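Local atomic coordinates of lipopolysaccharide biosynthesis protein wbpB (Thermus thermophilus, PDB entry 3O9Z), a protein that probably oxidises a UDP-linked N-acetylglucosaminuronic acid with NAD, using 2-oxoglutarate to recycle the cofactor, in the pathway to a diacetamido-mannuronic acid of bacterial lipopolysaccharide. Residues 180-185 and 293-298; 204-207 and 212-215; 113-118 and 279-284. All coordinates share one frame; numbering follows the deposited sequence.

Interaction 1: residues 180-185 and 293-298. With AKG (2-oxoglutaric acid), chain F.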
# COMPACT_ATOMS: atom_id res chain seq x y z
N LEU A 180 -17.76 -2.41 -15.31
CA LEU A 180 -18.05 -3.81 -15.64
C LEU A 180 -18.02 -4.10 -17.15
O LEU A 180 -17.45 -5.09 -17.59
CB LEU A 180 -19.37 -4.21 -14.97
CG LEU A 180 -19.77 -5.67 -15.19
CD1 LEU A 180 -18.84 -6.52 -14.37
CD2 LEU A 180 -21.21 -5.87 -14.71
N ALA A 181 -18.66 -3.21 -17.92
CA ALA A 181 -18.73 -3.44 -19.37
C ALA A 181 -17.39 -3.35 -20.07
O ALA A 181 -17.19 -3.96 -21.13
CB ALA A 181 -19.71 -2.43 -20.01
N THR A 182 -16.42 -2.71 -19.42
CA THR A 182 -15.06 -2.70 -19.95
C THR A 182 -14.28 -3.89 -19.39
O THR A 182 -13.72 -4.70 -20.13
CB THR A 182 -14.35 -1.42 -19.57
OG1 THR A 182 -14.96 -0.30 -20.23
CG2 THR A 182 -12.88 -1.45 -20.00
N ASN A 183 -14.20 -3.96 -18.06
CA ASN A 183 -13.32 -4.92 -17.43
C ASN A 183 -13.67 -6.34 -17.80
O ASN A 183 -12.76 -7.09 -18.08
CB ASN A 183 -13.33 -4.76 -15.92
CG ASN A 183 -12.26 -5.58 -15.26
OD1 ASN A 183 -11.10 -5.50 -15.66
ND2 ASN A 183 -12.64 -6.45 -14.31
N ILE A 184 -14.96 -6.69 -17.80
CA ILE A 184 -15.32 -8.03 -18.21
C ILE A 184 -15.85 -7.98 -19.64
O ILE A 184 -15.46 -8.79 -20.45
CB ILE A 184 -16.39 -8.59 -17.27
CG1 ILE A 184 -15.90 -8.54 -15.81
CG2 ILE A 184 -16.70 -10.04 -17.68
CD1 ILE A 184 -14.67 -9.38 -15.47
N GLY A 185 -16.69 -7.01 -19.94
CA GLY A 185 -17.37 -6.98 -21.26
C GLY A 185 -16.48 -6.80 -22.46
O GLY A 185 -16.87 -7.23 -23.56
N LEU A 293 -18.09 4.38 -24.60
CA LEU A 293 -19.41 4.99 -24.76
C LEU A 293 -20.35 4.59 -23.64
O LEU A 293 -21.09 5.39 -23.06
CB LEU A 293 -20.04 4.58 -26.09
CG LEU A 293 -19.57 5.17 -27.41
CD1 LEU A 293 -20.23 4.49 -28.60
CD2 LEU A 293 -19.88 6.67 -27.37
N LEU A 294 -20.30 3.29 -23.34
CA LEU A 294 -21.17 2.71 -22.33
C LEU A 294 -20.96 3.24 -20.91
O LEU A 294 -21.82 3.05 -20.04
CB LEU A 294 -21.02 1.18 -22.37
CG LEU A 294 -21.75 0.47 -23.51
CD1 LEU A 294 -21.35 -1.01 -23.59
CD2 LEU A 294 -23.28 0.62 -23.28
N ARG A 295 -19.82 3.88 -20.62
CA ARG A 295 -19.67 4.47 -19.29
C ARG A 295 -20.62 5.61 -18.97
O ARG A 295 -20.95 5.86 -17.81
CB ARG A 295 -18.23 4.94 -19.02
CG ARG A 295 -17.23 3.83 -19.16
CD ARG A 295 -15.76 4.26 -18.99
NE ARG A 295 -14.99 3.13 -19.42
CZ ARG A 295 -13.97 3.16 -20.28
NH1 ARG A 295 -13.49 4.36 -20.71
NH2 ARG A 295 -13.39 2.05 -20.68
N THR A 296 -21.01 6.35 -20.00
CA THR A 296 -21.83 7.52 -19.76
C THR A 296 -23.12 7.48 -20.57
O THR A 296 -23.97 8.36 -20.42
CB THR A 296 -21.08 8.81 -20.14
OG1 THR A 296 -20.55 8.68 -21.46
CG2 THR A 296 -19.94 9.05 -19.15
N LEU A 297 -23.29 6.48 -21.43
CA LEU A 297 -24.55 6.43 -22.19
C LEU A 297 -25.76 6.35 -21.24
O LEU A 297 -25.84 5.47 -20.39
CB LEU A 297 -24.53 5.21 -23.12
CG LEU A 297 -25.71 5.14 -24.08
CD1 LEU A 297 -25.61 6.29 -25.11
CD2 LEU A 297 -25.59 3.78 -24.75
N PRO A 298 -26.75 7.25 -21.41
CA PRO A 298 -27.94 7.11 -20.60
C PRO A 298 -28.69 5.81 -20.87
O PRO A 298 -28.74 5.36 -22.02
CB PRO A 298 -28.80 8.32 -21.00
CG PRO A 298 -27.80 9.31 -21.55
CD PRO A 298 -26.77 8.46 -22.25
C1 AKG F . -11.19 -10.82 -16.12
O1 AKG F . -11.58 -11.33 -15.04
O2 AKG F . -10.61 -9.73 -16.15
C2 AKG F . -11.27 -11.51 -17.38
O5 AKG F . -10.86 -10.96 -18.40
C3 AKG F . -11.89 -12.89 -17.46
C4 AKG F . -13.36 -12.71 -17.84
C5 AKG F . -14.16 -14.00 -17.78
O3 AKG F . -14.05 -14.74 -16.79
O4 AKG F . -14.91 -14.29 -18.72

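Interaction 2: residues 204-207 and 212-215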
# COMPACT_ATOMS: atom_id res chain seq x y z
N VAL A 204 -28.05 0.90 -23.79
CA VAL A 204 -27.88 0.17 -22.54
C VAL A 204 -29.21 0.19 -21.81
O VAL A 204 -29.85 1.26 -21.74
CB VAL A 204 -26.72 0.72 -21.71
CG1 VAL A 204 -26.93 2.19 -21.36
CG2 VAL A 204 -26.56 -0.08 -20.43
N HIS A 205 -29.65 -0.98 -21.35
CA HIS A 205 -30.99 -1.16 -20.78
C HIS A 205 -30.98 -1.40 -19.28
O HIS A 205 -32.00 -1.21 -18.60
CB HIS A 205 -31.69 -2.36 -21.44
CG HIS A 205 -31.80 -2.24 -22.92
ND1 HIS A 205 -31.82 -3.35 -23.75
CD2 HIS A 205 -31.89 -1.15 -23.73
CE1 HIS A 205 -31.91 -2.94 -25.00
NE2 HIS A 205 -31.96 -1.62 -25.02
N ALA A 206 -29.84 -1.86 -18.77
CA ALA A 206 -29.70 -2.20 -17.33
C ALA A 206 -28.26 -1.95 -16.98
O ALA A 206 -27.35 -2.28 -17.73
CB ALA A 206 -30.06 -3.67 -17.04
N ARG A 207 -28.03 -1.34 -15.83
CA ARG A 207 -26.65 -1.08 -15.44
C ARG A 207 -26.46 -0.96 -13.94
O ARG A 207 -26.56 0.17 -13.42
CB ARG A 207 -26.10 0.16 -16.18
CG ARG A 207 -24.76 0.67 -15.69
CD ARG A 207 -24.78 2.17 -15.82
NE ARG A 207 -24.30 2.51 -17.15
CZ ARG A 207 -24.91 3.35 -17.97
NH1 ARG A 207 -26.05 3.94 -17.62
NH2 ARG A 207 -24.33 3.60 -19.14
N ASN A 212 -24.95 -5.68 -16.57
CA ASN A 212 -25.19 -4.70 -17.64
C ASN A 212 -25.88 -5.45 -18.77
O ASN A 212 -25.51 -6.58 -19.07
CB ASN A 212 -23.90 -4.10 -18.19
CG ASN A 212 -23.24 -3.04 -17.27
OD1 ASN A 212 -23.58 -2.79 -16.09
ND2 ASN A 212 -22.31 -2.34 -17.89
N ALA A 213 -26.85 -4.82 -19.43
CA ALA A 213 -27.47 -5.43 -20.59
C ALA A 213 -27.80 -4.34 -21.59
O ALA A 213 -28.01 -3.18 -21.21
CB ALA A 213 -28.76 -6.12 -20.19
N GLY A 214 -27.89 -4.70 -22.85
CA GLY A 214 -28.23 -3.70 -23.85
C GLY A 214 -28.39 -4.30 -25.24
O GLY A 214 -28.67 -5.49 -25.40
N TYR A 215 -28.23 -3.44 -26.23
CA TYR A 215 -28.42 -3.80 -27.65
C TYR A 215 -27.37 -3.08 -28.48
O TYR A 215 -27.00 -1.93 -28.16
CB TYR A 215 -29.82 -3.34 -28.07
CG TYR A 215 -30.17 -3.52 -29.54
CD1 TYR A 215 -30.54 -4.79 -30.00
CD2 TYR A 215 -30.06 -2.46 -30.42
CE1 TYR A 215 -30.84 -4.98 -31.32
CE2 TYR A 215 -30.39 -2.67 -31.78
CZ TYR A 215 -30.77 -3.92 -32.18
OH TYR A 215 -31.11 -4.06 -33.52
O HOH W 1 -30.98 -6.08 -23.51

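Interaction 3: residues 113-118 and 279-284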
# COMPACT_ATOMS: atom_id res chain seq x y z
N ALA A 113 -5.58 6.79 -29.85
CA ALA A 113 -5.11 7.79 -30.84
C ALA A 113 -3.69 8.27 -30.49
O ALA A 113 -2.84 8.41 -31.38
CB ALA A 113 -6.07 8.94 -30.91
N ARG A 114 -3.41 8.50 -29.21
CA ARG A 114 -2.10 8.98 -28.82
C ARG A 114 -1.09 7.87 -29.01
O ARG A 114 0.05 8.11 -29.44
CB ARG A 114 -2.10 9.49 -27.38
CG ARG A 114 -2.98 10.66 -27.01
CD ARG A 114 -2.50 12.01 -27.55
NE ARG A 114 -3.63 12.94 -27.67
CZ ARG A 114 -3.52 14.23 -27.99
NH1 ARG A 114 -2.33 14.77 -28.21
NH2 ARG A 114 -4.61 14.98 -28.07
N LEU A 115 -1.45 6.61 -28.70
CA LEU A 115 -0.60 5.48 -28.98
C LEU A 115 -0.23 5.26 -30.43
O LEU A 115 0.91 4.94 -30.73
CB LEU A 115 -1.09 4.17 -28.30
CG LEU A 115 -1.18 4.09 -26.78
CD1 LEU A 115 -1.63 2.62 -26.48
CD2 LEU A 115 0.23 4.36 -26.19
N LYS A 116 -1.16 5.59 -31.33
CA LYS A 116 -0.84 5.55 -32.75
C LYS A 116 0.27 6.56 -33.07
O LYS A 116 1.23 6.25 -33.74
CB LYS A 116 -2.12 5.82 -33.55
CG LYS A 116 -3.12 4.67 -33.54
CD LYS A 116 -2.63 3.47 -34.33
CE LYS A 116 -2.78 3.70 -35.83
NZ LYS A 116 -2.48 2.47 -36.62
N GLU A 117 0.16 7.76 -32.49
CA GLU A 117 1.20 8.79 -32.71
C GLU A 117 2.55 8.28 -32.19
O GLU A 117 3.61 8.56 -32.77
CB GLU A 117 0.81 10.10 -32.02
CG GLU A 117 -0.37 10.77 -32.72
CD GLU A 117 -0.85 12.04 -32.02
OE1 GLU A 117 -0.22 12.47 -31.02
OE2 GLU A 117 -1.85 12.62 -32.50
N LEU A 118 2.54 7.61 -31.03
CA LEU A 118 3.79 7.30 -30.37
C LEU A 118 4.42 6.07 -31.03
O LEU A 118 5.65 5.90 -31.06
CB LEU A 118 3.52 7.08 -28.87
CG LEU A 118 3.31 8.41 -28.13
CD1 LEU A 118 2.75 8.21 -26.70
CD2 LEU A 118 4.64 9.16 -28.11
N PHE A 279 -2.71 -8.72 -32.16
CA PHE A 279 -3.84 -7.81 -32.19
C PHE A 279 -3.41 -6.43 -31.77
O PHE A 279 -3.13 -6.20 -30.58
CB PHE A 279 -4.97 -8.37 -31.31
CG PHE A 279 -5.21 -9.82 -31.56
CD1 PHE A 279 -5.63 -10.26 -32.82
CD2 PHE A 279 -5.00 -10.76 -30.57
CE1 PHE A 279 -5.80 -11.60 -33.09
CE2 PHE A 279 -5.15 -12.11 -30.83
CZ PHE A 279 -5.58 -12.55 -32.11
N GLY A 280 -3.33 -5.51 -32.72
CA GLY A 280 -2.81 -4.18 -32.49
C GLY A 280 -3.86 -3.13 -32.22
O GLY A 280 -5.04 -3.49 -31.94
N LEU A 281 -3.47 -1.86 -32.24
CA LEU A 281 -4.35 -0.75 -31.96
C LEU A 281 -5.56 -0.80 -32.89
O LEU A 281 -6.67 -0.53 -32.46
CB LEU A 281 -3.61 0.59 -32.11
CG LEU A 281 -2.42 0.70 -31.16
CD1 LEU A 281 -1.52 1.92 -31.48
CD2 LEU A 281 -2.96 0.89 -29.76
N ASP A 282 -5.30 -1.03 -34.17
CA ASP A 282 -6.41 -1.01 -35.13
C ASP A 282 -7.44 -2.10 -34.83
O ASP A 282 -8.63 -1.87 -35.05
CB ASP A 282 -5.89 -1.19 -36.56
CG ASP A 282 -5.10 0.01 -37.06
OD1 ASP A 282 -5.13 1.09 -36.44
OD2 ASP A 282 -4.47 -0.16 -38.12
N GLU A 283 -7.00 -3.30 -34.44
CA GLU A 283 -7.87 -4.42 -34.08
C GLU A 283 -8.64 -4.13 -32.79
O GLU A 283 -9.83 -4.41 -32.70
CB GLU A 283 -7.09 -5.72 -33.93
CG GLU A 283 -6.68 -6.34 -35.26
CD GLU A 283 -5.48 -5.65 -35.91
OE1 GLU A 283 -5.39 -5.70 -37.16
OE2 GLU A 283 -4.62 -5.04 -35.22
N ALA A 284 -7.98 -3.52 -31.82
CA ALA A 284 -8.59 -3.37 -30.49
C ALA A 284 -9.51 -2.16 -30.36
O ALA A 284 -10.34 -2.01 -29.42
CB ALA A 284 -7.44 -3.25 -29.44

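Interaction 1: residues 180-185 and 293-298
The short helix 180-183 of the C-terminal alpha/beta domain, which leads into the 2-oxoglutarate pocket of this Gfo/Idh/MocA-type dehydrogenase, is met by residues 293-298, where helix 281-294 runs out, through two pairs, Thr182 with Arg295 and Ala181 with Leu294. Arg295 reaches over with its chain extended from CG to NE, and its NH2 gives a hydrogen bond to Thr182 OG1 at 2.9 Å, fairly straight with an angle of 154° at the hydrogen. The hydroxyl comes to the edge of the guanidinium, only 15° out of its plane, close to where the N-H points. Thr182 carries OG1 beside its backbone N (chi1 -67°), which turns the hydroxyl to the arginine, and the methyl CG2 also lies against NH2, 3.6 Å from it. Gly178 O bonds both Thr182 OG1 and Arg295 NE, while Arg295 NH1 bonds Leu107 O and the guanidinium makes a cation-pi contact with Trp108. All three guanidinium nitrogens are thus engaged, which should hold the group against rotation. In the apolar pair Ala181 CB faces Leu294 CD1 at 4.2 Å, a light touch between buried residues.

One residue further along, the helix turns to the ligands. Thr182 directly precedes Asn183, which touches NAD and whose OD1 and ND2 bond Asn82 and Tyr166. Next to it Ile184 lines the 2-oxoglutarate pocket, its methyl CD1 lying 3.7 Å from ligand atom O1.

Interaction 2: residues 204-207 and 212-215
His205 and Ala206 both face Ala213, the signature of a classic beta bulge in the antiparallel hairpin of strands 199-207 and 211-218. His205 N bonds Ala213 O at 2.7 Å and almost straight (171°). Ala206 N reaches the same oxygen in a weak bond of 3.3 Å. In return Ala213 N bonds Ala206 O at 3.1 Å, and that oxygen also receives a CA-H...O contact from Asn212 CA at 3.2 Å. The methyls Ala206 CB and Ala213 CB lie 4.2 Å apart.

The bulge brings the side chain of His205 onto the partner strand. With CG beside the backbone N (chi1 -58°), the imidazole leans over Gly214, whose CA meets one ring face in a CH-pi contact, 3.9 Å from the ring centroid. A water joins the two residues, 2.9 Å from His205 ND1, and donates to Gly214 O. Glu203 OE1 bonds His205 NE2, so both ring nitrogens have partners, which should limit rotation of the ring.

Further out, Arg207 bends at chi2 and chi3 to send NH2 to Leu294 O and Leu297 O, near the end of helix 281-294. Strand 199-207 is outermost in the six-stranded sheet of this chain, though Val204 bonds Ser300 through the backbone. Strand 211-218 lies between it and strand 221-228, and Asn212 packs on helix 180-183.

Interaction 3: residues 113-118 and 279-284
Leu281 and Lys116 make the closest apolar approach between helix 109-122 of the Rossmann domain and the first turn of helix 281-294. Lys116 CD lies 3.4 Å from Leu281 CD1, a close contact for two carbons. The two side chains run antiparallel alongside each other, the lysine bent at chi2 and chi3 so that its methylenes curl over the leucine methyl. Leu115 meets the same side chain at about a right angle: its CB is 3.9 Å from Leu281 CD1, and its CD1 is 3.9 Å from Leu281 CD2. The branched end of Leu281 is therefore wedged between two successive residues of one helix. With an alanine in place of Leu281, Leu115 would probably face a gap and the Lys116 chain would lose the methyl it rests on, becoming freer to turn.

The charged contact lies beyond the methylenes, toward solvent. Lys116 NZ bonds Asp282 OD1 at 3.0 Å as a salt bridge, meeting that oxygen on its syn side but 34° out of the carboxylate plane.

At the start of helix 281-294, Gly280 is at the N-cap, and the carboxylate of Glu283, three residues on, turns back so that its OE2 accepts from Gly280 N at 2.9 Å, on the anti side of that oxygen. Gly280 O in turn accepts from Ala284 N at 2.9 Å.

Phe279 pairs through its backbone with Thr128, where the short, weakly bonded strand 279-280 runs antiparallel to strand 126-128 at the edge of the Rossmann sheet within this chain. Leu281 also packs on Val126 of that strand and on Ile112 and Glu119 of helix 109-122, while Leu115 reaches Tyr86 and Ile89 of helix 85-94.

In the fold
Helix 281-294 ties two of the contacts together: its start belongs to interaction 3 and its end to interaction 1, about 20 Å apart between centres. Interactions 1 and 2 are buried and touch, Ala181 of the one packing on Asn212 of the other; interaction 3 is partly exposed and about 17 Å from interaction 2 at the nearest atoms. The chemistry follows place. The solvent side of interaction 3 has a salt bridge, interaction 1 a guanidinium bonded to the helix that leads to pocket residues Asn183 and Ile184, and interaction 2 backbone bonds within the second sheet. Along the chain, interaction 2 is nested inside both other loops.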